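Local atomic coordinates of uncharacterized protein (Bacteroides eggerthii, PDB entry 4FTD), a protein that is of unknown function but folds as a six-bladed beta-propeller behind an immunoglobulin-like domain and may take part in carbohydrate metabolism. Residues A[109-114]-A[448-453]; A[114-119]-A[443-448]; A[341-346]-A[413-418]; A[346-351]-A[423-428]; A[372-377]-A[395-400]. All coordinates share one frame; numbering follows the deposited sequence. Where two conformers were deposited one is given.

Contact 1 of 5, residues A[109-114]-A[448-453]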
# COMPACT_ATOMS: atom_id res chain seq x y z
N VAL A 109 23.71 8.29 0.26
CA VAL A 109 22.82 7.70 1.24
C VAL A 109 21.79 6.88 0.46
O VAL A 109 21.02 7.46 -0.30
CB VAL A 109 22.13 8.80 2.08
CG1 VAL A 109 21.07 8.22 3.00
CG2 VAL A 109 23.18 9.59 2.85
N PRO A 110 21.79 5.54 0.60
CA PRO A 110 20.79 4.74 -0.09
C PRO A 110 19.39 5.05 0.39
O PRO A 110 19.23 5.44 1.54
CB PRO A 110 21.18 3.32 0.28
CG PRO A 110 22.65 3.39 0.46
CD PRO A 110 22.82 4.69 1.20
N VAL A 111 18.41 4.92 -0.49
CA VAL A 111 17.01 5.19 -0.16
C VAL A 111 16.18 3.97 -0.53
O VAL A 111 16.54 3.21 -1.43
CB VAL A 111 16.49 6.47 -0.83
CG1 VAL A 111 17.27 7.68 -0.32
CG2 VAL A 111 16.61 6.37 -2.34
N PHE A 112 15.07 3.78 0.19
CA PHE A 112 14.25 2.59 0.06
C PHE A 112 12.77 2.92 0.02
O PHE A 112 12.36 4.01 0.37
CB PHE A 112 14.56 1.64 1.22
CG PHE A 112 16.00 1.25 1.28
CD1 PHE A 112 16.51 0.31 0.40
CD2 PHE A 112 16.86 1.84 2.19
CE1 PHE A 112 17.85 -0.05 0.42
CE2 PHE A 112 18.22 1.51 2.21
CZ PHE A 112 18.71 0.55 1.32
N GLY A 113 12.00 1.94 -0.44
CA GLY A 113 10.56 2.04 -0.48
C GLY A 113 10.02 2.87 -1.62
O GLY A 113 10.71 3.13 -2.60
N ALA A 114 8.76 3.24 -1.49
CA ALA A 114 8.03 4.05 -2.46
C ALA A 114 8.25 5.52 -2.17
O ALA A 114 8.49 5.92 -1.03
CB ALA A 114 6.55 3.75 -2.35
N LYS A 448 11.77 5.24 -4.50
CA LYS A 448 12.60 6.40 -4.19
C LYS A 448 13.92 6.31 -4.97
O LYS A 448 14.43 5.23 -5.23
CB LYS A 448 12.92 6.47 -2.69
CG LYS A 448 11.77 6.86 -1.77
CD LYS A 448 12.31 7.23 -0.38
CE LYS A 448 11.18 7.38 0.63
NZ LYS A 448 10.44 6.11 0.89
N GLN A 449 14.44 7.48 -5.32
CA GLN A 449 15.70 7.64 -6.03
C GLN A 449 16.60 8.50 -5.16
O GLN A 449 16.10 9.41 -4.50
CB GLN A 449 15.44 8.38 -7.34
CG GLN A 449 14.67 7.58 -8.36
CD GLN A 449 15.47 6.40 -8.86
OE1 GLN A 449 16.68 6.46 -8.96
NE2 GLN A 449 14.79 5.31 -9.16
N GLU A 450 17.92 8.24 -5.17
CA GLU A 450 18.87 8.98 -4.35
C GLU A 450 18.77 10.47 -4.62
O GLU A 450 18.77 10.88 -5.78
CB GLU A 450 20.31 8.51 -4.55
CG GLU A 450 20.57 7.15 -3.93
CD GLU A 450 22.05 6.81 -3.75
OE1 GLU A 450 22.92 7.67 -3.91
OE2 GLU A 450 22.35 5.66 -3.41
N GLU A 451 18.65 11.26 -3.55
CA GLU A 451 18.47 12.71 -3.64
C GLU A 451 19.74 13.17 -4.29
O GLU A 451 20.73 13.41 -3.61
CB GLU A 451 18.27 13.36 -2.26
N MSE A 452 19.71 13.21 -5.62
CA MSE A 452 20.86 13.60 -6.43
C MSE A 452 20.81 15.13 -6.40
O MSE A 452 20.42 15.81 -7.35
CB MSE A 452 20.78 13.00 -7.85
CG MSE A 452 22.14 12.79 -8.50
SE MSE A 452 23.39 14.33 -8.37
CE MSE A 452 22.56 15.61 -9.61
N ASP A 453 21.21 15.64 -5.23
CA ASP A 453 21.22 17.05 -4.88
C ASP A 453 22.69 17.43 -4.76
O ASP A 453 23.51 17.08 -5.63
CB ASP A 453 20.43 17.30 -3.56
CG ASP A 453 20.74 16.27 -2.44
OD1 ASP A 453 21.91 15.82 -2.28
OD2 ASP A 453 19.80 15.89 -1.71
OXT ASP A 453 23.11 18.05 -3.80
O HOH W 1 22.87 9.83 -2.24
O HOH W 2 19.95 9.99 -0.81
O HOH W 3 19.44 3.91 -3.02
O HOH W 4 15.04 2.85 -3.98
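K448 meets the loop 109-114 through both of its nitrogens. Its backbone N donates to G113 O (3.0 Å, 166° at the hydrogen), while its ammonium grips two carbonyls, F112 O at 2.9 Å from NZ and A114 O at 2.7 Å from NZ. The first is met in the carbonyl plane, the second 35° out of it. The aliphatic chain runs straight as far as CE and bends only at chi4 (65°), which turns NZ toward this pair.

Apolar contact centres on V111. Its CG2 methyl lies against the peptide between Q449 and E450, 3.5 Å from Q449 C, and against CB of K448.

Waters add bridges. One molecule bridges V109 N to E450 OE1, another joins V109 O to E451 N, and a third donates to both V111 O and K448 O. The E450 carboxylate also holds a salt bridge to R108.

Here the C-terminal tail runs back beside the linker joining the immunoglobulin-like domain to the propeller.

Contact 2 of 5, residues A[114-119]-A[443-448]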
# COMPACT_ATOMS: atom_id res chain seq x y z
N ALA A 114 8.76 3.24 -1.49
CA ALA A 114 8.03 4.05 -2.46
C ALA A 114 8.25 5.52 -2.17
O ALA A 114 8.49 5.92 -1.03
CB ALA A 114 6.55 3.75 -2.35
N ASP A 115 8.17 6.34 -3.20
CA ASP A 115 8.22 7.77 -3.03
C ASP A 115 6.78 8.27 -3.03
O ASP A 115 6.17 8.51 -4.09
CB ASP A 115 9.02 8.41 -4.12
CG ASP A 115 9.29 9.87 -3.86
OD1 ASP A 115 8.62 10.50 -3.01
OD2 ASP A 115 10.19 10.37 -4.54
N PHE A 116 6.25 8.45 -1.83
CA PHE A 116 4.87 8.90 -1.65
C PHE A 116 4.64 10.36 -2.02
O PHE A 116 3.49 10.79 -2.08
CB PHE A 116 4.40 8.59 -0.25
CG PHE A 116 4.31 7.13 0.03
CD1 PHE A 116 3.26 6.39 -0.48
CD2 PHE A 116 5.28 6.48 0.78
CE1 PHE A 116 3.16 5.03 -0.23
CE2 PHE A 116 5.19 5.12 1.04
CZ PHE A 116 4.12 4.40 0.53
N GLU A 117 5.71 11.09 -2.30
CA GLU A 117 5.64 12.49 -2.77
C GLU A 117 5.37 12.58 -4.29
O GLU A 117 5.21 13.68 -4.80
CB GLU A 117 6.96 13.22 -2.52
CG GLU A 117 7.51 13.16 -1.11
CD GLU A 117 6.97 14.27 -0.24
OE1 GLU A 117 5.73 14.34 -0.08
OE2 GLU A 117 7.81 15.05 0.27
N LYS A 118 5.37 11.44 -4.99
CA LYS A 118 5.18 11.37 -6.44
C LYS A 118 4.02 10.43 -6.86
O LYS A 118 4.21 9.54 -7.68
CB LYS A 118 6.50 10.95 -7.09
CG LYS A 118 7.65 11.91 -6.83
CD LYS A 118 8.98 11.30 -7.26
CE LYS A 118 9.31 11.55 -8.71
NZ LYS A 118 10.07 12.84 -8.84
N PRO A 119 2.81 10.64 -6.29
CA PRO A 119 1.67 9.84 -6.69
C PRO A 119 1.23 10.10 -8.12
O PRO A 119 1.32 11.23 -8.58
CB PRO A 119 0.57 10.30 -5.74
CG PRO A 119 0.92 11.69 -5.41
CD PRO A 119 2.41 11.76 -5.40
N CYS A 443 -3.71 4.63 -6.91
CA CYS A 443 -2.59 5.54 -6.67
C CYS A 443 -1.30 4.78 -6.90
O CYS A 443 -1.07 3.76 -6.24
CB CYS A 443 -2.61 6.03 -5.24
SG CYS A 443 -4.15 6.81 -4.80
N GLU A 444 -0.48 5.26 -7.84
CA GLU A 444 0.77 4.60 -8.22
C GLU A 444 1.95 5.46 -7.79
O GLU A 444 1.92 6.70 -7.93
CB GLU A 444 0.82 4.38 -9.73
CG GLU A 444 -0.40 3.66 -10.30
CD GLU A 444 -0.20 3.14 -11.73
OE1 GLU A 444 0.63 3.71 -12.47
OE2 GLU A 444 -0.87 2.16 -12.12
N PHE A 445 3.00 4.80 -7.33
CA PHE A 445 4.20 5.46 -6.83
C PHE A 445 5.47 4.78 -7.34
O PHE A 445 5.54 3.56 -7.39
CB PHE A 445 4.25 5.38 -5.31
CG PHE A 445 3.02 5.91 -4.62
CD1 PHE A 445 1.94 5.06 -4.35
CD2 PHE A 445 2.94 7.23 -4.24
CE1 PHE A 445 0.82 5.54 -3.71
CE2 PHE A 445 1.82 7.70 -3.60
CZ PHE A 445 0.76 6.85 -3.33
N PRO A 446 6.48 5.57 -7.68
CA PRO A 446 7.77 4.99 -8.07
C PRO A 446 8.62 4.60 -6.84
O PRO A 446 8.29 4.99 -5.73
CB PRO A 446 8.44 6.14 -8.83
CG PRO A 446 7.92 7.37 -8.16
CD PRO A 446 6.49 7.05 -7.77
N ILE A 447 9.68 3.82 -7.05
CA ILE A 447 10.68 3.63 -5.99
C ILE A 447 11.35 5.00 -5.73
O ILE A 447 11.45 5.83 -6.63
CB ILE A 447 11.74 2.51 -6.29
CG1 ILE A 447 12.60 2.81 -7.54
CG2 ILE A 447 11.07 1.13 -6.40
CD1 ILE A 447 13.95 2.09 -7.57
N LYS A 448 11.77 5.24 -4.50
CA LYS A 448 12.60 6.40 -4.19
C LYS A 448 13.92 6.31 -4.97
O LYS A 448 14.43 5.23 -5.23
CB LYS A 448 12.92 6.47 -2.69
CG LYS A 448 11.77 6.86 -1.77
CD LYS A 448 12.31 7.23 -0.38
CE LYS A 448 11.18 7.38 0.63
NZ LYS A 448 10.44 6.11 0.89
O HOH W 5 11.11 8.68 -7.21
O HOH W 6 3.97 8.43 -9.96
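F445 and F116 meet where the ring of the propeller is closed: 439-446 is a strand of the blade that combines the propeller's first strand with its last three, and 114-119 leads into that blade's outermost strand, 120-125. The F445 ring is the bump. F116 presses its edge on one face of it in a T-shaped (edge-to-face) pair, centroids 4.9 Å apart and planes at 62°, with F116 CD1 3.7 Å from F445 CE2. P119 CB adds to the wall, 3.6 Å from the same CE2, and A114 CB touches F445 CB (4.1 Å). The D115 carbonyl oxygen comes to the ring's edge, 3.5 Å from F445 CD2.

Beyond it, the K118 side chain lies across the P446 ring at about a right angle, K118 CB 4.0 Å from P446 CD. Residues 115-118 form a type I turn, and D115 OD1 accepts from E117 N in an Asx turn. Next to these rings, D115 N donates to P446 O, 2.9 Å away and nearly straight at 165°.

Contact 3 of 5, residues A[341-346]-A[413-418]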
# COMPACT_ATOMS: atom_id res chain seq x y z
N ALA A 341 -10.15 -3.38 5.99
CA ALA A 341 -9.38 -4.05 4.94
C ALA A 341 -7.83 -3.90 5.09
O ALA A 341 -7.16 -3.52 4.15
CB ALA A 341 -9.86 -3.58 3.57
N PRO A 342 -7.26 -4.22 6.27
CA PRO A 342 -5.82 -4.04 6.55
C PRO A 342 -4.92 -5.03 5.81
O PRO A 342 -4.97 -6.24 6.08
CB PRO A 342 -5.72 -4.26 8.08
CG PRO A 342 -6.85 -5.16 8.38
CD PRO A 342 -7.94 -4.84 7.41
N LYS A 343 -4.13 -4.52 4.85
CA LYS A 343 -3.21 -5.36 4.08
C LYS A 343 -1.77 -4.91 4.24
O LYS A 343 -1.46 -3.72 4.09
CB LYS A 343 -3.60 -5.37 2.59
CG LYS A 343 -5.00 -5.92 2.33
CD LYS A 343 -5.32 -6.26 0.87
CE LYS A 343 -6.73 -6.85 0.75
NZ LYS A 343 -7.13 -7.16 -0.67
N VAL A 344 -0.89 -5.85 4.53
CA VAL A 344 0.54 -5.56 4.66
C VAL A 344 1.21 -5.72 3.30
O VAL A 344 1.09 -6.75 2.68
CB VAL A 344 1.22 -6.48 5.69
CG1 VAL A 344 2.74 -6.24 5.72
CG2 VAL A 344 0.57 -6.29 7.05
N VAL A 345 1.90 -4.66 2.85
CA VAL A 345 2.58 -4.59 1.56
C VAL A 345 4.07 -4.45 1.77
O VAL A 345 4.48 -3.53 2.48
CB VAL A 345 2.12 -3.30 0.80
CG1 VAL A 345 2.78 -3.20 -0.56
CG2 VAL A 345 0.62 -3.29 0.65
N THR A 346 4.88 -5.36 1.20
CA THR A 346 6.33 -5.24 1.22
C THR A 346 6.78 -4.74 -0.15
O THR A 346 6.44 -5.33 -1.16
CB THR A 346 7.04 -6.56 1.54
OG1 THR A 346 6.62 -6.99 2.83
CG2 THR A 346 8.60 -6.37 1.54
N GLN A 413 -12.86 -1.69 0.56
CA GLN A 413 -11.90 -2.68 0.13
C GLN A 413 -10.57 -1.95 -0.18
O GLN A 413 -10.53 -0.74 -0.47
CB GLN A 413 -12.35 -3.43 -1.15
CG GLN A 413 -13.63 -4.24 -1.00
CD GLN A 413 -14.88 -3.41 -0.94
OE1 GLN A 413 -15.02 -2.43 -1.70
NE2 GLN A 413 -15.82 -3.79 -0.08
N THR A 414 -9.51 -2.72 -0.07
CA THR A 414 -8.17 -2.32 -0.49
C THR A 414 -7.59 -3.43 -1.35
O THR A 414 -8.00 -4.60 -1.28
CB THR A 414 -7.21 -2.03 0.68
OG1 THR A 414 -7.08 -3.21 1.48
CG2 THR A 414 -7.70 -0.85 1.50
N ASP A 415 -6.61 -3.07 -2.15
CA ASP A 415 -5.86 -4.04 -2.96
C ASP A 415 -4.58 -3.35 -3.42
O ASP A 415 -4.47 -2.14 -3.35
CB ASP A 415 -6.65 -4.50 -4.20
CG ASP A 415 -7.53 -5.73 -3.94
OD1 ASP A 415 -7.04 -6.76 -3.37
OD2 ASP A 415 -8.72 -5.67 -4.37
N TYR A 416 -3.62 -4.13 -3.89
CA TYR A 416 -2.41 -3.53 -4.43
C TYR A 416 -1.80 -4.42 -5.46
O TYR A 416 -2.11 -5.60 -5.50
CB TYR A 416 -1.40 -3.26 -3.30
CG TYR A 416 -0.84 -4.50 -2.67
CD1 TYR A 416 -1.50 -5.12 -1.59
CD2 TYR A 416 0.36 -5.07 -3.12
CE1 TYR A 416 -0.98 -6.28 -1.02
CE2 TYR A 416 0.88 -6.22 -2.55
CZ TYR A 416 0.20 -6.80 -1.50
OH TYR A 416 0.71 -7.90 -0.96
N TYR A 417 -0.90 -3.84 -6.25
CA TYR A 417 -0.15 -4.51 -7.28
C TYR A 417 1.25 -3.88 -7.38
O TYR A 417 1.38 -2.64 -7.37
CB TYR A 417 -0.87 -4.36 -8.62
CG TYR A 417 -0.07 -4.85 -9.79
CD1 TYR A 417 0.06 -6.21 -10.03
CD2 TYR A 417 0.54 -3.95 -10.69
CE1 TYR A 417 0.80 -6.68 -11.11
CE2 TYR A 417 1.27 -4.41 -11.79
CZ TYR A 417 1.40 -5.77 -11.98
OH TYR A 417 2.10 -6.25 -13.04
N ILE A 418 2.26 -4.72 -7.46
CA ILE A 418 3.66 -4.30 -7.60
C ILE A 418 4.15 -4.61 -8.99
O ILE A 418 4.11 -5.73 -9.43
CB ILE A 418 4.55 -5.01 -6.55
CG1 ILE A 418 4.13 -4.50 -5.15
CG2 ILE A 418 6.05 -4.75 -6.84
CD1 ILE A 418 4.80 -5.16 -3.96
O HOH W 7 3.72 -7.45 -0.29
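The first strands of two consecutive propeller blades run side by side here, 342-346 and 413-418, with K343 reaching from one to the other. Their directions differ by 14°, and their axes come no nearer than 7.6 Å, so side chains rather than backbone pairing join them. K343 stretches out fully beyond CG and brings NZ to two oxygens at once: a hydrogen bond to T414 O (2.8 Å from NZ) and a salt bridge to D415 OD1 (2.7 Å from NZ). On the way its methylenes pass T414, sliding by in the opposite direction. The T414 hydroxyl has its own partner, OG1 donating in the carbonyl plane to A341 O at 2.7 Å, where the chain turns a corner before the strand.

In a propeller such inner strands line the axis, and the polar end of this pair lies beside a bound glycerol, probably from the crystallisation liquor, which bonds D415 OD1 and Y416 N. D415 OD2 is held by S142 and Y143 of the next blade.

Further along the strands the contact turns apolar. V345 CG2 sits over one face of the Y416 ring in a CH-pi contact, 3.7 Å from the centroid and 17° off the normal, while V345 CG1 approaches the CD2 side. A water joins T346 N (2.8 Å from the water) to the Y416 hydroxyl.

Contact 4 of 5, residues A[346-351]-A[423-428]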
# COMPACT_ATOMS: atom_id res chain seq x y z
N THR A 346 4.88 -5.36 1.20
CA THR A 346 6.33 -5.24 1.22
C THR A 346 6.78 -4.74 -0.15
O THR A 346 6.44 -5.33 -1.16
CB THR A 346 7.04 -6.56 1.54
OG1 THR A 346 6.62 -6.99 2.83
CG2 THR A 346 8.60 -6.37 1.54
N PHE A 347 7.56 -3.66 -0.17
CA PHE A 347 7.95 -3.00 -1.40
C PHE A 347 9.30 -2.31 -1.28
O PHE A 347 9.46 -1.43 -0.43
CB PHE A 347 6.89 -1.97 -1.80
CG PHE A 347 7.20 -1.24 -3.08
CD1 PHE A 347 6.98 -1.85 -4.31
CD2 PHE A 347 7.70 0.06 -3.05
CE1 PHE A 347 7.26 -1.18 -5.50
CE2 PHE A 347 8.01 0.73 -4.24
CZ PHE A 347 7.78 0.11 -5.47
N ASN A 348 10.24 -2.72 -2.14
CA ASN A 348 11.59 -2.13 -2.21
C ASN A 348 12.20 -1.96 -0.81
O ASN A 348 12.67 -0.86 -0.42
CB ASN A 348 11.51 -0.79 -2.99
CG ASN A 348 12.88 -0.24 -3.39
OD1 ASN A 348 13.80 -1.00 -3.68
ND2 ASN A 348 13.00 1.09 -3.43
N GLU A 349 12.15 -3.06 -0.06
CA GLU A 349 12.74 -3.17 1.28
C GLU A 349 12.05 -2.36 2.38
O GLU A 349 12.58 -2.25 3.48
CB GLU A 349 14.24 -2.92 1.24
CG GLU A 349 14.92 -3.83 0.23
CD GLU A 349 16.40 -3.58 0.11
OE1 GLU A 349 17.07 -3.56 1.17
OE2 GLU A 349 16.88 -3.38 -1.02
N GLU A 350 10.86 -1.87 2.12
CA GLU A 350 10.02 -1.27 3.17
C GLU A 350 8.74 -2.06 3.32
O GLU A 350 8.44 -2.87 2.47
CB GLU A 350 9.76 0.21 2.88
CG GLU A 350 11.01 1.05 3.13
CD GLU A 350 10.71 2.53 3.33
OE1 GLU A 350 9.67 3.06 2.88
OE2 GLU A 350 11.56 3.17 3.96
N ARG A 351 8.02 -1.82 4.41
CA ARG A 351 6.80 -2.55 4.74
C ARG A 351 5.75 -1.52 5.15
O ARG A 351 5.99 -0.71 6.03
CB ARG A 351 7.05 -3.59 5.86
CG ARG A 351 5.80 -4.35 6.33
CD ARG A 351 6.11 -5.47 7.31
NE ARG A 351 6.92 -4.90 8.35
CZ ARG A 351 7.92 -5.50 8.99
NH1 ARG A 351 8.21 -6.77 8.80
NH2 ARG A 351 8.63 -4.78 9.87
N ASN A 423 14.72 -6.60 -14.67
CA ASN A 423 15.61 -7.37 -13.79
C ASN A 423 14.93 -8.03 -12.58
O ASN A 423 15.63 -8.54 -11.70
CB ASN A 423 16.73 -6.47 -13.29
CG ASN A 423 17.53 -5.86 -14.43
OD1 ASN A 423 17.81 -4.67 -14.43
ND2 ASN A 423 17.89 -6.67 -15.40
N GLY A 424 13.60 -8.03 -12.52
CA GLY A 424 12.86 -8.61 -11.38
C GLY A 424 12.84 -7.78 -10.10
O GLY A 424 12.37 -8.25 -9.07
N LYS A 425 13.36 -6.56 -10.15
CA LYS A 425 13.39 -5.65 -9.01
C LYS A 425 12.09 -4.82 -8.97
O LYS A 425 11.55 -4.42 -10.02
CB LYS A 425 14.60 -4.72 -9.11
CG LYS A 425 14.80 -3.83 -7.89
CD LYS A 425 15.90 -2.81 -8.12
CE LYS A 425 15.96 -1.78 -7.00
NZ LYS A 425 16.55 -0.52 -7.50
N ASP A 426 11.61 -4.53 -7.76
CA ASP A 426 10.40 -3.72 -7.61
C ASP A 426 10.63 -2.35 -8.24
O ASP A 426 11.71 -1.77 -8.08
CB ASP A 426 10.05 -3.52 -6.15
CG ASP A 426 9.64 -4.80 -5.45
OD1 ASP A 426 9.33 -5.81 -6.13
OD2 ASP A 426 9.59 -4.77 -4.21
N ALA A 427 9.62 -1.86 -8.98
CA ALA A 427 9.70 -0.58 -9.71
C ALA A 427 8.54 0.37 -9.40
O ALA A 427 8.76 1.56 -9.23
CB ALA A 427 9.78 -0.83 -11.20
N LYS A 428 7.31 -0.15 -9.33
CA LYS A 428 6.13 0.68 -9.13
C LYS A 428 5.18 0.01 -8.13
O LYS A 428 4.87 -1.16 -8.27
CB LYS A 428 5.45 0.89 -10.50
CG LYS A 428 4.57 2.13 -10.61
CD LYS A 428 4.19 2.41 -12.07
CE LYS A 428 3.06 1.52 -12.58
NZ LYS A 428 2.63 1.91 -13.96
O HOH W 8 9.40 -6.41 -2.22
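Segment 346-351 is a hairpin tip, a type I' turn from F347 to E350 closed by F347 N to E350 O and E350 N to F347 O, and it meets 423-428 crosswise: 346-348 and 425-428 point 106° apart. N348 lies at the apex in the left-handed region, with its backbone N-H turned to D426. That N-H donates to D426 OD2 at 3.0 Å, almost straight at 172°, on the anti lone pair of the oxygen. A water also donates to OD2, 2.6 Å away, and OD1 has its own salt bridge to K420, so the carboxylate is held at both oxygens.

F347 packs alongside. F347 CG is anti to the backbone N (chi1 -180°), and the CE1 end of the ring meets the other segment. The ring and carboxylate planes of F347 and D426 are nearly parallel, and the two side chains run antiparallel past one another. D426 CB comes 3.7 Å from F347 CE1, and the same CE1 lies 3.6 Å from K428 C. The A427-K428 peptide meets the ring at its edge, where A427 and K428 form a classic beta bulge opposite E419. N348 OD1 touches K425 CE at 4.0 Å, while its ND2 bonds G113 O.

This is one blade's hairpin, between its first and second strands, packed against the start of the second strand in the next blade of the propeller.

Contact 5 of 5, residues A[372-377]-A[395-400]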
# COMPACT_ATOMS: atom_id res chain seq x y z
N VAL A 372 -2.00 4.85 4.12
CA VAL A 372 -0.83 4.02 4.18
C VAL A 372 -0.03 4.41 5.41
O VAL A 372 0.24 5.60 5.64
CB VAL A 372 0.04 4.20 2.92
CG1 VAL A 372 1.22 3.24 2.96
CG2 VAL A 372 -0.80 3.96 1.67
N TYR A 373 0.34 3.40 6.21
CA TYR A 373 1.14 3.59 7.40
C TYR A 373 2.47 2.92 7.20
O TYR A 373 2.56 1.87 6.56
CB TYR A 373 0.44 3.00 8.61
CG TYR A 373 -0.76 3.77 9.00
CD1 TYR A 373 -0.66 4.84 9.89
CD2 TYR A 373 -2.01 3.47 8.45
CE1 TYR A 373 -1.76 5.57 10.25
CE2 TYR A 373 -3.12 4.18 8.81
CZ TYR A 373 -3.00 5.22 9.70
OH TYR A 373 -4.12 5.92 10.03
N ASP A 374 3.51 3.53 7.73
CA ASP A 374 4.87 2.97 7.61
C ASP A 374 5.14 1.96 8.72
O ASP A 374 5.17 2.32 9.90
CB ASP A 374 5.91 4.08 7.68
CG ASP A 374 7.29 3.63 7.20
OD1 ASP A 374 7.59 2.42 7.10
OD2 ASP A 374 8.08 4.53 6.90
N LEU A 375 5.34 0.69 8.35
CA LEU A 375 5.68 -0.38 9.32
C LEU A 375 7.05 -1.02 9.03
O LEU A 375 7.28 -2.19 9.33
CB LEU A 375 4.55 -1.42 9.35
CG LEU A 375 3.17 -0.99 9.84
CD1 LEU A 375 2.24 -2.21 9.86
CD2 LEU A 375 3.26 -0.36 11.22
N THR A 376 7.97 -0.22 8.48
CA THR A 376 9.29 -0.71 8.08
C THR A 376 10.14 -1.21 9.25
O THR A 376 10.61 -2.33 9.19
CB THR A 376 10.06 0.36 7.28
OG1 THR A 376 9.32 0.63 6.10
CG2 THR A 376 11.49 -0.10 6.92
N LYS A 377 10.31 -0.38 10.30
CA LYS A 377 11.15 -0.73 11.43
C LYS A 377 10.49 -1.89 12.20
O LYS A 377 9.28 -1.89 12.42
CB LYS A 377 11.50 0.50 12.31
N ASN A 395 0.69 9.39 12.21
CA ASN A 395 -0.02 9.80 11.00
C ASN A 395 0.26 8.82 9.86
O ASN A 395 1.35 8.26 9.79
CB ASN A 395 0.44 11.18 10.54
CG ASN A 395 0.19 12.26 11.57
OD1 ASN A 395 1.10 13.00 11.94
ND2 ASN A 395 -1.03 12.33 12.07
N PRO A 396 -0.70 8.64 8.96
CA PRO A 396 -0.35 7.88 7.75
C PRO A 396 0.75 8.60 6.97
O PRO A 396 0.87 9.81 7.06
CB PRO A 396 -1.65 7.85 6.95
CG PRO A 396 -2.52 8.89 7.53
CD PRO A 396 -2.10 9.08 8.96
N ILE A 397 1.59 7.85 6.26
CA ILE A 397 2.61 8.40 5.37
C ILE A 397 1.97 8.84 4.03
O ILE A 397 2.56 9.57 3.28
CB ILE A 397 3.76 7.40 5.17
CG1 ILE A 397 4.96 8.06 4.50
CG2 ILE A 397 3.32 6.20 4.37
CD1 ILE A 397 6.18 7.16 4.46
N TYR A 398 0.75 8.38 3.73
CA TYR A 398 0.02 8.81 2.52
C TYR A 398 -1.48 8.67 2.76
O TYR A 398 -1.89 7.71 3.40
CB TYR A 398 0.42 7.97 1.28
CG TYR A 398 -0.34 8.37 0.03
CD1 TYR A 398 -0.00 9.53 -0.66
CD2 TYR A 398 -1.44 7.63 -0.41
CE1 TYR A 398 -0.72 9.93 -1.79
CE2 TYR A 398 -2.17 8.03 -1.53
CZ TYR A 398 -1.81 9.16 -2.22
OH TYR A 398 -2.53 9.56 -3.30
N GLN A 399 -2.27 9.61 2.24
CA GLN A 399 -3.72 9.59 2.37
C GLN A 399 -4.34 10.08 1.08
O GLN A 399 -3.87 11.05 0.50
CB GLN A 399 -4.17 10.52 3.48
CG GLN A 399 -5.66 10.46 3.78
CD GLN A 399 -6.07 11.44 4.84
OE1 GLN A 399 -5.96 12.65 4.66
NE2 GLN A 399 -6.54 10.94 5.95
N PHE A 400 -5.38 9.38 0.63
CA PHE A 400 -6.19 9.84 -0.48
C PHE A 400 -7.64 9.76 -0.03
O PHE A 400 -8.16 8.69 0.19
CB PHE A 400 -5.97 9.06 -1.78
CG PHE A 400 -6.67 9.70 -2.95
CD1 PHE A 400 -8.02 9.45 -3.20
CD2 PHE A 400 -6.00 10.61 -3.76
CE1 PHE A 400 -8.68 10.08 -4.24
CE2 PHE A 400 -6.66 11.25 -4.81
CZ PHE A 400 -8.01 10.99 -5.03
O HOH W 9 2.95 5.99 9.22
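Y373 and P396 are neighbours whose two side chains extend in parallel, the proline resting on the tyrosine. P396 CB stands over the ring face, 4.1 Å from its centroid and 16° off the normal, displaced toward the rim, and CD of the proline touches Y373 CE1 at 3.8 Å. Y373 CG is anti to the carbonyl carbon (chi1 -70°), and beyond it CE1 lies 3.5 Å from P396 N.

One residue back, V372 and I397 cross obliquely, V372 CG1 against I397 CG2 at 3.9 Å. V372 CG2 reaches the edge of the Y398 ring, near its plane; that ring also makes an edge-to-face pair with F445 of the neighbouring blade.

These residues belong to the last two strands of one propeller blade, 369-374 and 398-401, antiparallel and joined by a long connection that includes helix 381-390. Their pairing starts with a classic beta bulge: I397 and Y398 both face V372. V372 N donates to Y398 O at 3.0 Å, and V372 O takes a 2.7 Å bond from I397 N with a weak second one, 3.4 Å, from Y398 N.

By D374 and N395 the two chains have separated, and a water joins them, accepting from D374 N and donating to N395 O. D374 turns back on its own segment in an Asx turn, where OD1 receives both T376 N and T376 OG1, the latter at 2.7 Å on the syn side.

From the N terminus, the chain leaves the immunoglobulin-like domain through 109-114, which contact 1 ties to the C-terminal tail, closing the outermost loop. Contact 2 is nested just inside it, sharing A114 and K448, and fixes the entry into strand 120-125 beside strand 439-446, where the propeller ring closes. The remaining three contacts lie within that loop. Contacts 3 and 4 share T346 and cross, joining the blade starting at 342-347 to the closing blade, strands 412-420, 426-435, 439-446 and 120-125. Contact 5 is nested inside both and completes the former blade's outer edge. A K428-E444 salt bridge links contact 4 to contact 2, where F116 also packs on I397 of contact 5.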